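Local coordinates for tegument protein VP22 (Human herpesvirus 1, PDB 4XAL) that supports late viral mRNA accumulation and translation, modulates the virion host shutoff RNase and stabilises microtubules as a tegument protein of the virion, at residues 46-49 / 50-54; 59-62 / 63-67; 69-73 / 74-78; 79-82 / 83-86. All blocks are in the same frame, centred on the assembly; numbering follows the deposited sequence.

Contact 1: residues 46-49 / 50-54; sequences FNKR and VFCAA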
ATOM      1  N   PHE A  46     -13.140   3.144  13.286  1.00 21.24           N
ATOM      2  CA  PHE A  46     -13.393   3.052  11.848  1.00 23.33           C
ATOM      3  C   PHE A  46     -12.304   3.769  11.054  1.00 20.74           C
ATOM      4  O   PHE A  46     -11.736   3.217  10.099  1.00 19.01           O
ATOM      5  CB  PHE A  46     -14.768   3.634  11.496  1.00 22.55           C
ATOM      6  CG  PHE A  46     -15.057   3.641  10.016  1.00 18.89           C
ATOM      7  CD1 PHE A  46     -15.540   2.504   9.388  1.00 31.90           C
ATOM      8  CD2 PHE A  46     -14.836   4.778   9.255  1.00 19.42           C
ATOM      9  CE1 PHE A  46     -15.798   2.502   8.022  1.00 30.30           C
ATOM     10  CE2 PHE A  46     -15.091   4.786   7.894  1.00 21.40           C
ATOM     11  CZ  PHE A  46     -15.570   3.642   7.277  1.00 27.07           C
ATOM     12  N   ASN A  47     -11.991   4.992  11.456  1.00 14.08           N
ATOM     13  CA  ASN A  47     -11.014   5.775  10.712  1.00 16.04           C
ATOM     14  C   ASN A  47      -9.611   5.177  10.817  1.00 18.55           C
ATOM     15  O   ASN A  47      -8.815   5.274   9.872  1.00 14.04           O
ATOM     16  CB  ASN A  47     -11.016   7.227  11.190  1.00 16.83           C
ATOM     17  CG  ASN A  47     -12.205   8.010  10.666  1.00 18.24           C
ATOM     18  OD1 ASN A  47     -12.881   7.577   9.724  1.00 15.19           O
ATOM     19  ND2 ASN A  47     -12.459   9.180  11.259  1.00 17.98           N
ATOM     20  N   LYS A  48      -9.310   4.571  11.966  1.00 16.26           N
ATOM     21  CA  LYS A  48      -8.018   3.909  12.154  1.00 15.03           C
ATOM     22  C   LYS A  48      -7.854   2.796  11.139  1.00 17.07           C
ATOM     23  O   LYS A  48      -6.796   2.662  10.506  1.00 14.19           O
ATOM     24  CB  LYS A  48      -7.888   3.345  13.576  1.00 17.25           C
ATOM     25  CG  LYS A  48      -6.542   2.691  13.857  1.00 16.83           C
ATOM     26  CD  LYS A  48      -6.446   2.149  15.277  1.00 19.11           C
ATOM     27  CE  LYS A  48      -5.045   1.609  15.560  1.00 23.73           C
ATOM     28  NZ  LYS A  48      -4.915   1.058  16.941  1.00 23.46           N
ATOM     29  N   ARG A  49      -8.908   1.999  10.977  1.00 15.88           N
ATOM     30  CA  ARG A  49      -8.848   0.867  10.058  1.00 15.29           C
ATOM     31  C   ARG A  49      -8.680   1.364   8.631  1.00 13.46           C
ATOM     32  O   ARG A  49      -7.912   0.783   7.865  1.00 15.60           O
ATOM     33  CB  ARG A  49     -10.097  -0.013  10.186  1.00 22.09           C
ATOM     34  CG  ARG A  49     -10.204  -0.731  11.527  1.00 26.87           C
ATOM     35  CD  ARG A  49     -11.391  -1.707  11.571  1.00 33.08           C
ATOM     36  NE  ARG A  49     -12.696  -1.058  11.424  1.00 40.87           N
ATOM     37  CZ  ARG A  49     -13.492  -0.707  12.438  1.00 42.84           C
ATOM     38  NH1 ARG A  49     -13.124  -0.922  13.695  1.00 43.43           N
ATOM     39  NH2 ARG A  49     -14.664  -0.131  12.198  1.00 37.61           N
ATOM     40  N   VAL A  50      -9.392   2.434   8.274  1.00 14.04           N
ATOM     41  CA  VAL A  50      -9.287   3.006   6.927  1.00 15.46           C
ATOM     42  C   VAL A  50      -7.880   3.542   6.620  1.00 13.80           C
ATOM     43  O   VAL A  50      -7.330   3.288   5.540  1.00 12.96           O
ATOM     44  CB  VAL A  50     -10.299   4.142   6.713  1.00 15.71           C
ATOM     45  CG1 VAL A  50     -10.002   4.884   5.409  1.00 12.62           C
ATOM     46  CG2 VAL A  50     -11.732   3.602   6.712  1.00 16.89           C
ATOM     47  N   PHE A  51      -7.308   4.270   7.579  1.00 11.24           N
ATOM     48  CA  PHE A  51      -5.952   4.822   7.472  1.00 12.87           C
ATOM     49  C   PHE A  51      -4.940   3.710   7.224  1.00 12.31           C
ATOM     50  O   PHE A  51      -4.135   3.767   6.284  1.00 13.20           O
ATOM     51  CB  PHE A  51      -5.598   5.584   8.763  1.00 12.59           C
ATOM     52  CG  PHE A  51      -4.207   6.168   8.785  1.00 15.38           C
ATOM     53  CD1 PHE A  51      -3.918   7.334   8.103  1.00 14.63           C
ATOM     54  CD2 PHE A  51      -3.199   5.576   9.556  1.00 14.44           C
ATOM     55  CE1 PHE A  51      -2.631   7.886   8.155  1.00 17.12           C
ATOM     56  CE2 PHE A  51      -1.931   6.128   9.610  1.00 10.94           C
ATOM     57  CZ  PHE A  51      -1.643   7.266   8.912  1.00 13.17           C
ATOM     58  N   CYS A  52      -4.980   2.697   8.076  1.00 12.90           N
ATOM     59  CA  CYS A  52      -4.009   1.608   7.987  1.00 13.80           C
ATOM     60  C   CYS A  52      -4.195   0.829   6.697  1.00 15.57           C
ATOM     61  O   CYS A  52      -3.214   0.414   6.063  1.00 13.47           O
ATOM     62  CB  CYS A  52      -4.123   0.692   9.201  1.00 15.90           C
ATOM     63  SG  CYS A  52      -3.689   1.545  10.764  1.00 19.52           S
ATOM     64  N   ALA A  53      -5.447   0.651   6.285  1.00 12.73           N
ATOM     65  CA  ALA A  53      -5.729  -0.087   5.049  1.00 13.29           C
ATOM     66  C   ALA A  53      -5.156   0.617   3.833  1.00 14.57           C
ATOM     67  O   ALA A  53      -4.571  -0.022   2.954  1.00 14.47           O
ATOM     68  CB  ALA A  53      -7.234  -0.289   4.881  1.00 15.76           C
ATOM     69  N   ALA A  54      -5.308   1.937   3.781  1.00 12.62           N
ATOM     70  CA  ALA A  54      -4.802   2.724   2.662  1.00 12.40           C
ATOM     71  C   ALA A  54      -3.285   2.661   2.572  1.00 14.52           C
ATOM     72  O   ALA A  54      -2.713   2.513   1.486  1.00 12.37           O
ATOM     73  CB  ALA A  54      -5.258   4.184   2.788  1.00 13.24           C
TER
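Val50 packs one helical turn on from Phe46 and sets its CG2 methyl over one face of the phenyl ring. CG2 stands 4.1 Å from the centroid of the Phe46 ring and 24° off the ring normal, a CH-pi contact displaced toward the rim, with CE2 of Phe46 the nearest ring atom. A trans chi1 of 177° swings the Phe46 ring away from its own backbone N and along the helix to Val50. Val50 N also donates to Phe46 O at 3.1 Å, and Phe51, Cys52 and Ala53 repeat the i to i+4 bond to Asn47, Lys48 and Arg49. Val50 is buried, packed also on Phe28 and on Leu102 of helix 101-107, while Asn47 OD1 accepts from Ser29 N. The other flank is looser: Lys48 runs fully extended into an exposed position, its CG 4.4 Å from Cys52 SG. Arg49 bends at chi3, and Phe46 CA lies 3.4 Å above its guanidinium plane, toward the rim. In this turn of the VP22 core domain Val50 and Asn47 face inward, while the Lys48 and Arg49 side chains, with the sulfur of Cys52, lie on the exposed side, consistent with a helix buried on one side here.

Contact 2: residues 59-62 / 63-67; sequences AAMH and ARMAA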
ATOM      1  N   ALA A  59       1.542   0.512  -0.057  1.00 14.42           N
ATOM      2  CA  ALA A  59       2.812  -0.180   0.141  1.00 13.07           C
ATOM      3  C   ALA A  59       2.855  -1.450  -0.698  1.00 16.79           C
ATOM      4  O   ALA A  59       3.856  -1.718  -1.367  1.00 17.34           O
ATOM      5  CB  ALA A  59       3.016  -0.508   1.588  1.00 15.04           C
ATOM      6  N   ALA A  60       1.780  -2.234  -0.657  1.00 14.43           N
ATOM      7  CA  ALA A  60       1.713  -3.463  -1.469  1.00 15.89           C
ATOM      8  C   ALA A  60       1.903  -3.138  -2.950  1.00 18.51           C
ATOM      9  O   ALA A  60       2.665  -3.808  -3.648  1.00 17.86           O
ATOM     10  CB  ALA A  60       0.385  -4.191  -1.250  1.00 17.14           C
ATOM     11  N   MET A  61       1.218  -2.109  -3.439  1.00 16.26           N
ATOM     12  CA  MET A  61       1.297  -1.792  -4.862  1.00 22.12           C
ATOM     13  C   MET A  61       2.717  -1.394  -5.260  1.00 21.45           C
ATOM     14  O   MET A  61       3.243  -1.882  -6.266  1.00 21.50           O
ATOM     15  CB  MET A  61       0.299  -0.685  -5.230  1.00 19.30           C
ATOM     16  CG  MET A  61       0.255  -0.364  -6.714  1.00 29.73           C
ATOM     17  SD  MET A  61       1.453   0.898  -7.206  1.00 44.92           S
ATOM     18  CE  MET A  61       0.743   2.380  -6.483  1.00 36.82           C
ATOM     19  N   HIS A  62       3.357  -0.531  -4.478  1.00 15.65           N
ATOM     20  CA  HIS A  62       4.715  -0.125  -4.823  1.00 18.69           C
ATOM     21  C   HIS A  62       5.725  -1.258  -4.692  1.00 18.62           C
ATOM     22  O   HIS A  62       6.658  -1.360  -5.497  1.00 17.77           O
ATOM     23  CB  HIS A  62       5.145   1.062  -3.975  1.00 21.12           C
ATOM     24  CG  HIS A  62       4.442   2.325  -4.357  1.00 29.88           C
ATOM     25  ND1 HIS A  62       4.497   2.841  -5.636  1.00 34.14           N
ATOM     26  CD2 HIS A  62       3.617   3.136  -3.659  1.00 32.98           C
ATOM     27  CE1 HIS A  62       3.763   3.937  -5.695  1.00 40.01           C
ATOM     28  NE2 HIS A  62       3.211   4.133  -4.511  1.00 35.11           N
ATOM     29  N   ALA A  63       5.549  -2.105  -3.687  1.00 15.49           N
ATOM     30  CA  ALA A  63       6.439  -3.254  -3.541  1.00 14.45           C
ATOM     31  C   ALA A  63       6.286  -4.251  -4.696  1.00 17.56           C
ATOM     32  O   ALA A  63       7.292  -4.789  -5.193  1.00 17.17           O
ATOM     33  CB  ALA A  63       6.193  -3.933  -2.215  1.00 14.92           C
ATOM     34  N   ARG A  64       5.057  -4.497  -5.137  0.50 16.34           N
ATOM     35  CA  ARG A  64       4.851  -5.394  -6.271  0.50 17.84           C
ATOM     36  C   ARG A  64       5.478  -4.827  -7.544  0.50 20.47           C
ATOM     37  O   ARG A  64       6.039  -5.570  -8.356  0.50 18.17           O
ATOM     38  CB  ARG A  64       3.365  -5.660  -6.486  0.50 18.58           C
ATOM     39  CG  ARG A  64       2.737  -6.523  -5.402  0.50 19.72           C
ATOM     40  CD  ARG A  64       1.253  -6.683  -5.669  0.50 25.27           C
ATOM     41  NE  ARG A  64       1.031  -7.253  -6.990  0.50 26.67           N
ATOM     42  CZ  ARG A  64       0.509  -8.454  -7.206  0.50 26.21           C
ATOM     43  NH1 ARG A  64       0.126  -9.204  -6.183  0.50 23.50           N
ATOM     44  NH2 ARG A  64       0.356  -8.896  -8.445  0.50 27.74           N
ATOM     45  N   MET A  65       5.382  -3.512  -7.718  1.00 18.14           N
ATOM     46  CA  MET A  65       5.979  -2.861  -8.877  1.00 21.67           C
ATOM     47  C   MET A  65       7.482  -3.064  -8.866  1.00 20.24           C
ATOM     48  O   MET A  65       8.085  -3.386  -9.898  1.00 20.80           O
ATOM     49  CB  MET A  65       5.645  -1.362  -8.894  1.00 26.23           C
ATOM     50  CG  MET A  65       4.264  -1.039  -9.407  1.00 28.33           C
ATOM     51  SD  MET A  65       3.955   0.738  -9.303  1.00 50.97           S
ATOM     52  CE  MET A  65       5.489   1.417  -9.942  1.00 33.09           C
ATOM     53  N   ALA A  66       8.088  -2.900  -7.697  1.00 16.28           N
ATOM     54  CA  ALA A  66       9.526  -3.112  -7.543  1.00 17.91           C
ATOM     55  C   ALA A  66       9.904  -4.575  -7.803  1.00 21.03           C
ATOM     56  O   ALA A  66      10.950  -4.874  -8.401  1.00 19.40           O
ATOM     57  CB  ALA A  66       9.976  -2.698  -6.157  1.00 18.57           C
ATOM     58  N   ALA A  67       9.052  -5.478  -7.340  1.00 16.82           N
ATOM     59  CA  ALA A  67       9.289  -6.910  -7.511  1.00 16.51           C
ATOM     60  C   ALA A  67       9.206  -7.287  -8.991  1.00 16.87           C
ATOM     61  O   ALA A  67      10.010  -8.080  -9.490  1.00 17.29           O
ATOM     62  CB  ALA A  67       8.268  -7.714  -6.680  1.00 16.66           C
TER
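Ala63 N donates to Ala59 O at 2.9 Å, with an N-H...O angle of 161°, one of four consecutive i to i+4 bonds that carry helix 41-74 through its second half. Arg64, Met65 and Ala66 give the same bond to Ala60, Met61 and His62. On this frame the side-chain contact belongs to two methionines a turn apart. Met61 and Met65 lie side by side and point the same way, their sulfurs meeting with SD of Met61 3.3 Å from SD of Met65, a close approach for two thioethers. They arrive from different starts: Met61 leaves the backbone trans (chi1 -176°) and its chain then bends twice, whereas CG of Met65 lies beside its own backbone N and the chain bends only at chi3. The second bend of Met61 brings its CE methyl over one face of the neighbouring imidazole of His62, 3.4 Å above the plane and toward the rim. Met65 SD approaches that ring obliquely, 5.2 Å from the centroid. Small residues occupy another side of the helix, where Ala63 rests on Val93 and Ala66 on Ile91 of strand 91-94. Ala59 meets Val95 just past that strand, and Met61 touches Leu108 beyond helix 101-107, so this part of the helix packs against later segments of the chain.

Contact 3: residues 69-73 / 74-78; sequences QLWDM and SRPRT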
ATOM      1  N   GLN A  69       9.902  -5.339 -11.450  1.00 19.72           N
ATOM      2  CA  GLN A  69      11.112  -4.792 -12.061  1.00 19.90           C
ATOM      3  C   GLN A  69      12.299  -5.713 -11.836  1.00 23.93           C
ATOM      4  O   GLN A  69      13.023  -6.064 -12.780  1.00 18.56           O
ATOM      5  CB  GLN A  69      11.408  -3.399 -11.496  1.00 26.75           C
ATOM      6  CG  GLN A  69      12.696  -2.782 -12.017  1.00 37.98           C
ATOM      7  CD  GLN A  69      12.778  -1.286 -11.745  1.00 54.11           C
ATOM      8  OE1 GLN A  69      12.297  -0.474 -12.537  1.00 62.78           O
ATOM      9  NE2 GLN A  69      13.388  -0.917 -10.622  1.00 56.26           N
ATOM     10  N   LEU A  70      12.485  -6.109 -10.581  1.00 17.07           N
ATOM     11  CA  LEU A  70      13.562  -7.011 -10.210  1.00 20.26           C
ATOM     12  C   LEU A  70      13.441  -8.358 -10.927  1.00 20.13           C
ATOM     13  O   LEU A  70      14.436  -8.905 -11.418  1.00 16.16           O
ATOM     14  CB  LEU A  70      13.577  -7.214  -8.692  1.00 18.13           C
ATOM     15  CG  LEU A  70      14.537  -8.270  -8.161  1.00 20.67           C
ATOM     16  CD1 LEU A  70      15.970  -7.852  -8.435  1.00 27.44           C
ATOM     17  CD2 LEU A  70      14.303  -8.459  -6.673  1.00 23.46           C
ATOM     18  N   TRP A  71      12.227  -8.897 -10.977  1.00 15.69           N
ATOM     19  CA  TRP A  71      11.992 -10.158 -11.677  1.00 16.59           C
ATOM     20  C   TRP A  71      12.335 -10.047 -13.165  1.00 20.27           C
ATOM     21  O   TRP A  71      13.027 -10.901 -13.722  1.00 18.36           O
ATOM     22  CB  TRP A  71      10.538 -10.593 -11.512  1.00 18.10           C
ATOM     23  CG  TRP A  71      10.205 -11.872 -12.204  1.00 16.57           C
ATOM     24  CD1 TRP A  71       9.939 -12.047 -13.529  1.00 16.60           C
ATOM     25  CD2 TRP A  71      10.078 -13.161 -11.591  1.00 15.93           C
ATOM     26  NE1 TRP A  71       9.659 -13.377 -13.783  1.00 18.61           N
ATOM     27  CE2 TRP A  71       9.746 -14.076 -12.609  1.00 15.58           C
ATOM     28  CE3 TRP A  71      10.227 -13.628 -10.280  1.00 14.04           C
ATOM     29  CZ2 TRP A  71       9.540 -15.433 -12.356  1.00 15.68           C
ATOM     30  CZ3 TRP A  71      10.028 -14.975 -10.033  1.00 12.60           C
ATOM     31  CH2 TRP A  71       9.696 -15.861 -11.069  1.00 15.09           C
ATOM     32  N   ASP A  72      11.835  -8.996 -13.801  1.00 18.72           N
ATOM     33  CA  ASP A  72      12.041  -8.785 -15.230  1.00 25.18           C
ATOM     34  C   ASP A  72      13.514  -8.632 -15.603  1.00 23.40           C
ATOM     35  O   ASP A  72      13.935  -9.092 -16.663  1.00 29.39           O
ATOM     36  CB  ASP A  72      11.261  -7.557 -15.697  1.00 23.10           C
ATOM     37  CG  ASP A  72       9.777  -7.823 -15.820  1.00 24.70           C
ATOM     38  OD1 ASP A  72       9.360  -8.997 -15.691  1.00 27.18           O
ATOM     39  OD2 ASP A  72       9.028  -6.864 -16.067  1.00 27.38           O
ATOM     40  N   MET A  73      14.283  -7.983 -14.736  1.00 19.57           N
ATOM     41  CA  MET A  73      15.720  -7.802 -14.946  1.00 24.65           C
ATOM     42  C   MET A  73      16.509  -9.103 -14.778  1.00 28.53           C
ATOM     43  O   MET A  73      17.529  -9.319 -15.435  1.00 23.64           O
ATOM     44  CB  MET A  73      16.265  -6.760 -13.973  1.00 28.03           C
ATOM     45  CG  MET A  73      15.851  -5.329 -14.289  1.00 33.38           C
ATOM     46  SD  MET A  73      16.150  -4.228 -12.890  1.00 51.74           S
ATOM     47  CE  MET A  73      17.552  -5.027 -12.117  1.00 44.17           C
ATOM     48  N   SER A  74      16.032  -9.949 -13.872  1.00 21.15           N
ATOM     49  CA  SER A  74      16.665 -11.230 -13.563  1.00 20.67           C
ATOM     50  C   SER A  74      16.274 -12.321 -14.549  1.00 21.04           C
ATOM     51  O   SER A  74      17.096 -13.164 -14.921  1.00 18.80           O
ATOM     52  CB  SER A  74      16.283 -11.679 -12.154  1.00 20.15           C
ATOM     53  OG  SER A  74      16.710 -10.739 -11.192  1.00 27.32           O
ATOM     54  N   ARG A  75      15.003 -12.307 -14.941  1.00 17.63           N
ATOM     55  CA  ARG A  75      14.426 -13.326 -15.816  1.00 21.49           C
ATOM     56  C   ARG A  75      14.781 -14.743 -15.360  1.00 20.30           C
ATOM     57  O   ARG A  75      15.406 -15.524 -16.107  1.00 17.98           O
ATOM     58  CB  ARG A  75      14.867 -13.107 -17.267  1.00 23.12           C
ATOM     59  CG  ARG A  75      13.934 -13.738 -18.286  1.00 29.89           C
ATOM     60  CD  ARG A  75      14.354 -13.451 -19.720  1.00 40.89           C
ATOM     61  NE  ARG A  75      13.579 -14.246 -20.672  1.00 47.72           N
ATOM     62  CZ  ARG A  75      13.922 -15.465 -21.087  1.00 52.73           C
ATOM     63  NH1 ARG A  75      15.037 -16.033 -20.644  1.00 49.75           N
ATOM     64  NH2 ARG A  75      13.151 -16.117 -21.951  1.00 57.61           N
ATOM     65  N   PRO A  76      14.384 -15.094 -14.125  1.00 20.75           N
ATOM     66  CA  PRO A  76      14.663 -16.462 -13.671  1.00 15.05           C
ATOM     67  C   PRO A  76      13.919 -17.459 -14.549  1.00 17.90           C
ATOM     68  O   PRO A  76      12.795 -17.188 -14.987  1.00 18.86           O
ATOM     69  CB  PRO A  76      14.148 -16.482 -12.221  1.00 18.43           C
ATOM     70  CG  PRO A  76      13.144 -15.359 -12.161  1.00 18.70           C
ATOM     71  CD  PRO A  76      13.580 -14.324 -13.155  1.00 17.10           C
ATOM     72  N   ARG A  77      14.546 -18.600 -14.808  1.00 17.92           N
ATOM     73  CA  ARG A  77      13.966 -19.601 -15.699  1.00 18.01           C
ATOM     74  C   ARG A  77      14.195 -21.035 -15.192  1.00 16.53           C
ATOM     75  O   ARG A  77      13.876 -22.004 -15.896  1.00 22.19           O
ATOM     76  CB  ARG A  77      14.536 -19.435 -17.112  1.00 25.90           C
ATOM     77  CG  ARG A  77      13.912 -18.279 -17.898  1.00 27.93           C
ATOM     78  CD  ARG A  77      12.379 -18.384 -17.878  1.00 32.38           C
ATOM     79  NE  ARG A  77      11.701 -17.331 -18.640  1.00 40.26           N
ATOM     80  CZ  ARG A  77      11.260 -16.182 -18.125  1.00 40.32           C
ATOM     81  NH1 ARG A  77      11.427 -15.909 -16.832  1.00 30.92           N
ATOM     82  NH2 ARG A  77      10.654 -15.296 -18.908  1.00 40.13           N
ATOM     83  N   THR A  78      14.748 -21.161 -13.988  1.00 16.42           N
ATOM     84  CA  THR A  78      14.877 -22.451 -13.289  1.00 17.39           C
ATOM     85  C   THR A  78      14.640 -22.263 -11.802  1.00 20.42           C
ATOM     86  O   THR A  78      14.726 -21.137 -11.300  1.00 17.33           O
ATOM     87  CB  THR A  78      16.268 -23.097 -13.453  1.00 17.09           C
ATOM     88  OG1 THR A  78      17.257 -22.322 -12.760  1.00 19.19           O
ATOM     89  CG2 THR A  78      16.644 -23.224 -14.915  1.00 20.24           C
TER
HETATM   90  O   HOH W   1       9.030 -14.329 -16.430  1.00 35.40           O
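Pro76 CG sits squarely over the six-membered ring of Trp71, 3.5 Å from its centroid and 6° off the ring normal, a CH-pi contact in which the pyrrolidine covers part of one face of the indole, off-centre for the bicycle as a whole. At a chi1 of 180° the Trp71 side chain is carried forward to the residues that follow the helix and presents that face to them. Among the hydrogen bonds, Leu70 O is gripped twice by Ser74, from OG at 2.9 Å and from N at 3.1 Å, the two donors coming from opposite faces of the carbonyl plane. Arg75 N bonds Trp71 O at 2.7 Å, nearly along the C=O axis. This marks the C-terminal end of helix 41-74: Arg75 leaves helical geometry with positive phi, Pro76 follows, and Thr78 becomes the N-cap of helix 79-88, with OG1 accepting from Asp81 N. Arg77 NH1 donates to Pro76 O at 2.6 Å, in the guanidinium plane. A water at the indole edge, in its plane, accepts from Trp71 NE1 at 2.9 Å and more weakly from Arg77 NH1. The two guanidinium groups come together, with Arg77 NE 3.7 Å above the plane of Arg75, over its centre.

Contact 4: residues 79-82 / 83-86; sequences DEDL and NELL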
ATOM      1  N   ASP A  79      14.381 -23.360 -11.086  1.00 18.79           N
ATOM      2  CA  ASP A  79      14.226 -23.281  -9.630  1.00 20.26           C
ATOM      3  C   ASP A  79      15.499 -22.771  -8.981  1.00 19.16           C
ATOM      4  O   ASP A  79      15.460 -22.040  -7.983  1.00 16.33           O
ATOM      5  CB  ASP A  79      13.854 -24.643  -9.040  1.00 18.03           C
ATOM      6  CG  ASP A  79      12.412 -25.004  -9.288  1.00 19.29           C
ATOM      7  OD1 ASP A  79      11.715 -24.215  -9.952  1.00 18.76           O
ATOM      8  OD2 ASP A  79      11.985 -26.092  -8.839  1.00 23.42           O
ATOM      9  N   GLU A  80      16.639 -23.152  -9.553  1.00 17.85           N
ATOM     10  CA  GLU A  80      17.920 -22.683  -9.048  1.00 18.28           C
ATOM     11  C   GLU A  80      18.065 -21.168  -9.222  1.00 15.55           C
ATOM     12  O   GLU A  80      18.583 -20.486  -8.329  1.00 17.96           O
ATOM     13  CB  GLU A  80      19.072 -23.413  -9.754  1.00 24.75           C
ATOM     14  CG  GLU A  80      20.466 -22.868  -9.432  1.00 30.93           C
ATOM     15  CD  GLU A  80      20.787 -22.836  -7.939  1.00 39.98           C
ATOM     16  OE1 GLU A  80      20.216 -23.641  -7.168  1.00 42.67           O
ATOM     17  OE2 GLU A  80      21.634 -22.006  -7.534  1.00 38.81           O
ATOM     18  N   ASP A  81      17.638 -20.648 -10.371  1.00 14.61           N
ATOM     19  CA  ASP A  81      17.634 -19.195 -10.592  1.00 15.06           C
ATOM     20  C   ASP A  81      16.827 -18.513  -9.501  1.00 16.56           C
ATOM     21  O   ASP A  81      17.175 -17.448  -8.981  1.00 16.47           O
ATOM     22  CB  ASP A  81      16.994 -18.823 -11.928  1.00 15.20           C
ATOM     23  CG  ASP A  81      17.866 -19.135 -13.120  1.00 16.30           C
ATOM     24  OD1 ASP A  81      19.026 -19.554 -12.932  1.00 19.19           O
ATOM     25  OD2 ASP A  81      17.364 -18.934 -14.236  1.00 16.61           O
ATOM     26  N   LEU A  82      15.692 -19.122  -9.209  1.00 14.94           N
ATOM     27  CA  LEU A  82      14.735 -18.511  -8.298  1.00 14.01           C
ATOM     28  C   LEU A  82      15.296 -18.493  -6.888  1.00 15.86           C
ATOM     29  O   LEU A  82      15.190 -17.492  -6.183  1.00 16.77           O
ATOM     30  CB  LEU A  82      13.410 -19.266  -8.377  1.00 14.94           C
ATOM     31  CG  LEU A  82      12.293 -18.746  -7.484  1.00 17.17           C
ATOM     32  CD1 LEU A  82      12.070 -17.257  -7.751  1.00 17.51           C
ATOM     33  CD2 LEU A  82      11.044 -19.560  -7.786  1.00 18.04           C
ATOM     34  N   ASN A  83      15.914 -19.599  -6.479  1.00 14.36           N
ATOM     35  CA  ASN A  83      16.619 -19.663  -5.203  1.00 19.63           C
ATOM     36  C   ASN A  83      17.631 -18.530  -5.064  1.00 19.71           C
ATOM     37  O   ASN A  83      17.748 -17.903  -4.013  1.00 18.59           O
ATOM     38  CB  ASN A  83      17.326 -21.016  -5.059  1.00 22.59           C
ATOM     39  CG  ASN A  83      17.993 -21.193  -3.709  1.00 35.18           C
ATOM     40  OD1 ASN A  83      17.375 -20.969  -2.667  1.00 43.26           O
ATOM     41  ND2 ASN A  83      19.256 -21.614  -3.718  1.00 43.71           N
ATOM     42  N   GLU A  84      18.377 -18.281  -6.136  1.00 15.95           N
ATOM     43  CA  GLU A  84      19.345 -17.195  -6.159  1.00 15.93           C
ATOM     44  C   GLU A  84      18.669 -15.833  -6.018  1.00 15.65           C
ATOM     45  O   GLU A  84      19.133 -14.958  -5.263  1.00 16.20           O
ATOM     46  CB  GLU A  84      20.160 -17.253  -7.459  1.00 17.43           C
ATOM     47  CG  GLU A  84      21.080 -18.462  -7.519  1.00 18.40           C
ATOM     48  CD  GLU A  84      21.450 -18.868  -8.933  1.00 22.61           C
ATOM     49  OE1 GLU A  84      21.106 -18.153  -9.891  1.00 20.67           O
ATOM     50  OE2 GLU A  84      22.084 -19.928  -9.092  1.00 31.08           O
ATOM     51  N   LEU A  85      17.586 -15.644  -6.760  1.00 14.21           N
ATOM     52  CA  LEU A  85      16.898 -14.355  -6.752  1.00 15.07           C
ATOM     53  C   LEU A  85      16.335 -14.061  -5.360  1.00 16.26           C
ATOM     54  O   LEU A  85      16.427 -12.933  -4.870  1.00 16.58           O
ATOM     55  CB  LEU A  85      15.785 -14.329  -7.798  1.00 15.70           C
ATOM     56  CG  LEU A  85      14.870 -13.103  -7.769  1.00 16.86           C
ATOM     57  CD1 LEU A  85      15.640 -11.849  -8.172  1.00 20.31           C
ATOM     58  CD2 LEU A  85      13.657 -13.304  -8.665  1.00 17.44           C
ATOM     59  N   LEU A  86      15.754 -15.079  -4.725  1.00 18.07           N
ATOM     60  CA  LEU A  86      15.228 -14.920  -3.368  1.00 16.57           C
ATOM     61  C   LEU A  86      16.305 -14.393  -2.427  1.00 20.50           C
ATOM     62  O   LEU A  86      16.048 -13.522  -1.599  1.00 16.90           O
ATOM     63  CB  LEU A  86      14.683 -16.247  -2.845  1.00 18.85           C
ATOM     64  CG  LEU A  86      13.433 -16.773  -3.542  1.00 19.16           C
ATOM     65  CD1 LEU A  86      13.131 -18.203  -3.073  1.00 20.73           C
ATOM     66  CD2 LEU A  86      12.263 -15.871  -3.249  1.00 19.22           C
TER
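A trans chi1 of 172° and a fold at chi2 swing the Glu80 carboxylate along the helix, while Glu84 starts beside its own backbone N (chi1 -68°) and continues extended; the two acid groups are thereby brought together across one helical turn. OE2 of Glu80 lies 2.6 Å from OE2 of Glu84, and the planes stand 74° apart. Oxygens this close suggest that one of the two acids holds a proton, and neighbouring negative charge would favour that: Asp81 OD1 is 3.9 Å from Glu84 OE1. The other oxygen of Asp81, OD2, accepts from Arg77 N ahead of the helix. Four i to i+4 backbone bonds underlie the group, among them Leu86 N to Leu82 O at 2.9 Å. The leucines meet more loosely, with Leu82 CD1 4.4 Å from Leu85 CD2 and 4.5 Å from Leu86 CG. Residues 82-86 open the motif assigned by similarity as a nuclear export signal, and Leu85, whose side chain is buried here, belongs to it. Helix 79-88 lies back on the end of helix 41-74: Leu82 packs on Trp71, and Leu85 on Leu70, Trp71 and Ser74, with Pro76 of the connecting loop alongside.

How the contacts relate
Every contact joins consecutive residues, so none closes a loop beyond a helical turn, except that contact 3 spans the end of a helix and the start of the connection; all are in series, and none nests within or crosses another. Contacts 1 and 2 stand on helix 41-74 with centres 20 Å apart, the first facing helix 101-107 and the N-terminal loop, the second facing strand 91-94. Contact 3, about 15 Å beyond contact 2 between centres, ends this long helix. Contacts 3 and 4 alone touch, their centres about 9 Å apart; they join helix 41-74 to helix 79-88 through the short loop 75-78. Contacts 1 and 4 lie on opposite sides of the chain's centre, their centres about 36 Å apart.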